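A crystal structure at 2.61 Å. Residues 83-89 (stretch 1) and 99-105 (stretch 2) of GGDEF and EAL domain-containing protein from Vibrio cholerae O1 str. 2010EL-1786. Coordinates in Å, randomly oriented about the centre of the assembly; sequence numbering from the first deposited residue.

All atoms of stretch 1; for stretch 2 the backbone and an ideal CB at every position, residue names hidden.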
# COMPACT_ATOMS: atom_id res chain seq x y z
N THR A 83 6.25 -35.37 -8.53
CA THR A 83 5.02 -35.90 -9.10
C THR A 83 4.63 -37.17 -8.36
O THR A 83 5.34 -38.17 -8.42
CB THR A 83 5.18 -36.18 -10.60
OG1 THR A 83 6.09 -37.26 -10.79
CG2 THR A 83 5.70 -34.95 -11.32
N ILE A 84 3.50 -37.12 -7.65
CA ILE A 84 2.94 -38.25 -6.93
C ILE A 84 1.44 -38.29 -7.20
O ILE A 84 0.87 -37.36 -7.78
CB ILE A 84 3.25 -38.18 -5.40
CG1 ILE A 84 4.74 -37.92 -5.17
CG2 ILE A 84 2.87 -39.47 -4.67
CD1 ILE A 84 5.17 -38.05 -3.72
N LYS A 85 0.80 -39.39 -6.81
CA LYS A 85 -0.63 -39.56 -7.03
C LYS A 85 -1.45 -38.55 -6.23
O LYS A 85 -1.08 -38.17 -5.11
CB LYS A 85 -1.05 -40.98 -6.65
CG LYS A 85 -0.13 -42.06 -7.16
CD LYS A 85 -0.42 -43.39 -6.48
CE LYS A 85 0.53 -44.48 -6.95
NZ LYS A 85 0.30 -45.76 -6.23
N ASP A 86 -2.57 -38.13 -6.81
CA ASP A 86 -3.54 -37.23 -6.19
C ASP A 86 -2.91 -35.92 -5.69
O ASP A 86 -3.45 -35.28 -4.79
CB ASP A 86 -4.28 -37.92 -5.03
CG ASP A 86 -5.48 -38.72 -5.50
OD1 ASP A 86 -5.81 -38.65 -6.71
OD2 ASP A 86 -6.09 -39.42 -4.66
N ILE A 87 -1.79 -35.51 -6.28
CA ILE A 87 -1.09 -34.32 -5.83
C ILE A 87 -1.76 -33.09 -6.42
O ILE A 87 -1.83 -32.93 -7.64
CB ILE A 87 0.40 -34.36 -6.21
CG1 ILE A 87 1.12 -35.41 -5.36
CG2 ILE A 87 1.04 -33.00 -6.02
CD1 ILE A 87 0.98 -35.19 -3.88
N SER A 88 -2.27 -32.22 -5.55
CA SER A 88 -2.86 -30.95 -5.95
C SER A 88 -1.83 -29.85 -5.73
O SER A 88 -1.31 -29.69 -4.61
CB SER A 88 -4.14 -30.67 -5.16
OG SER A 88 -5.04 -31.76 -5.26
N ILE A 89 -1.53 -29.10 -6.78
CA ILE A 89 -0.65 -27.94 -6.70
C ILE A 89 -1.42 -26.75 -7.24
O ILE A 89 -1.88 -26.77 -8.39
CB ILE A 89 0.66 -28.15 -7.48
CG1 ILE A 89 1.39 -29.40 -6.99
CG2 ILE A 89 1.56 -26.92 -7.34
CD1 ILE A 89 2.73 -29.62 -7.64
N UNK A 99 -0.39 -26.86 -1.61
CA UNK A 99 -0.04 -28.22 -2.03
C UNK A 99 -0.80 -29.21 -1.16
O UNK A 99 -0.81 -29.08 0.07
CB UNK A 99 1.47 -28.46 -1.94
N UNK A 100 -1.44 -30.19 -1.79
CA UNK A 100 -2.15 -31.26 -1.11
C UNK A 100 -1.46 -32.58 -1.44
O UNK A 100 -1.24 -32.88 -2.62
CB UNK A 100 -3.63 -31.29 -1.51
N UNK A 101 -1.13 -33.35 -0.41
CA UNK A 101 -0.41 -34.62 -0.57
C UNK A 101 -1.18 -35.72 0.16
O UNK A 101 -0.94 -35.97 1.35
CB UNK A 101 1.02 -34.51 -0.04
N UNK A 102 -2.11 -36.38 -0.51
CA UNK A 102 -2.90 -37.43 0.14
C UNK A 102 -2.11 -38.73 0.27
O UNK A 102 -1.18 -39.01 -0.48
CB UNK A 102 -4.19 -37.68 -0.64
N UNK A 103 -2.52 -39.52 1.27
CA UNK A 103 -1.95 -40.84 1.53
C UNK A 103 -0.45 -40.76 1.82
O UNK A 103 0.33 -41.58 1.34
CB UNK A 103 -2.20 -41.77 0.34
N UNK A 104 -0.06 -39.76 2.61
CA UNK A 104 1.33 -39.60 3.02
C UNK A 104 1.37 -39.29 4.51
O UNK A 104 0.67 -38.39 4.98
CB UNK A 104 2.02 -38.50 2.21
N UNK A 105 2.20 -40.03 5.25
CA UNK A 105 2.38 -39.77 6.67
C UNK A 105 3.46 -38.71 6.86
O UNK A 105 3.93 -38.10 5.90
CB UNK A 105 2.74 -41.05 7.42

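The contact begins as a narrow antiparallel ladder and ends as a looser apposition of side chains, so the rules for stretch 2 change along its length.

Position 99 has extended angles (-139/132) and pairs with I89 without hydrogen bonds between them; its CA-to-CB bond leaves on the same face of the sheet as that of I89. The ideal CB lies 5.1 Å from I89 CG1, and such a face suits a beta-branched or other apolar residue. The deposited residue is I99, in the m, t rotamer. Its CA also lies 3.2 Å from S88 O, a CA-H...O contact.

Position 100 is held by its backbone. Its N donates to S88 O at 2.9 Å, and its O accepts from S88 N at 3.2 Å, closing the antiparallel ring with any residue but proline, which has no N-H to give. CB points to the face that carries the S88 side chain and stands 3.7 Å from S88 CB. Serine is small, so valine, isoleucine or threonine could all be considered. I100 is found, again m, t, and its CD1 packs 3.7 Å from S88 CB.

At position 101 the CA-to-CB bond points away overall, yet the ideal CB is 3.9 Å from I87 CD1. I87 does the reaching: its own CA-to-CB bond points away, but the m, m rotamer brings CD1 back. A flexible apolar chain such as leucine or methionine fits. The residue is M101, whose CG meets I87 CD1 at 3.6 Å.

Position 102 points toward the type II turn running from I84 to I87. Its phi of -78° and psi of 155° admit proline, and no hydrogen bond to stretch 1 claims its N. Compact, largely apolar side chains would suit the place beside D86, whose CB is 4.4 Å from the ideal CB. P102 fills it: its CD sits 3.2 Å from D86 O and 4.2 Å from I87 CD1, while its CG lies 3.6 Å from D86 CB.

Position 103 has positive phi and psi (60/42), favouring glycine, asparagine or aspartate. CB points toward stretch 1 but finds nothing within 5.5 Å; N103 meets the backbone demand without a close contact.

Position 104 also points toward stretch 1, with nothing near the ideal CB. A long apolar side chain could bridge the gap to I84. M104 does so, its CE reaching 3.7 Å from I84 CD1.

Position 105 is out of reach, leaving stretch 1 no say in the choice. D105 serves as an N-cap, its side chain capping a backbone N just past the stretch.

Stretch 2, residues 99-105: IIMPNMD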
# COMPACT_ATOMS: atom_id res chain seq x y z
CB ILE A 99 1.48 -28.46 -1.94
CG1 ILE A 99 2.22 -27.55 -2.91
CG2 ILE A 99 1.80 -29.91 -2.23
CD1 ILE A 99 3.69 -27.40 -2.60
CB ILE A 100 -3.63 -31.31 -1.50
CG1 ILE A 100 -4.27 -29.93 -1.37
CG2 ILE A 100 -4.38 -32.32 -0.64
CD1 ILE A 100 -5.70 -29.87 -1.86
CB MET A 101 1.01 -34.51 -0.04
CG MET A 101 1.88 -33.52 -0.81
SD MET A 101 3.11 -32.73 0.24
CE MET A 101 2.05 -31.81 1.36
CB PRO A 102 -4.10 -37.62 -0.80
CG PRO A 102 -4.07 -36.44 -1.73
CD PRO A 102 -2.63 -36.07 -1.85
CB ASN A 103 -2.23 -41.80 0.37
CG ASN A 103 -3.67 -41.72 -0.12
OD1 ASN A 103 -3.92 -41.56 -1.31
ND2 ASN A 103 -4.61 -41.83 0.81
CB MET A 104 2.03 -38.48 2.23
CG MET A 104 2.02 -38.67 0.73
SD MET A 104 3.48 -37.99 -0.08
CE MET A 104 4.44 -39.47 -0.34
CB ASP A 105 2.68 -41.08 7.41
CG ASP A 105 4.06 -41.63 7.08
OD1 ASP A 105 4.57 -41.36 5.98
OD2 ASP A 105 4.62 -42.35 7.94
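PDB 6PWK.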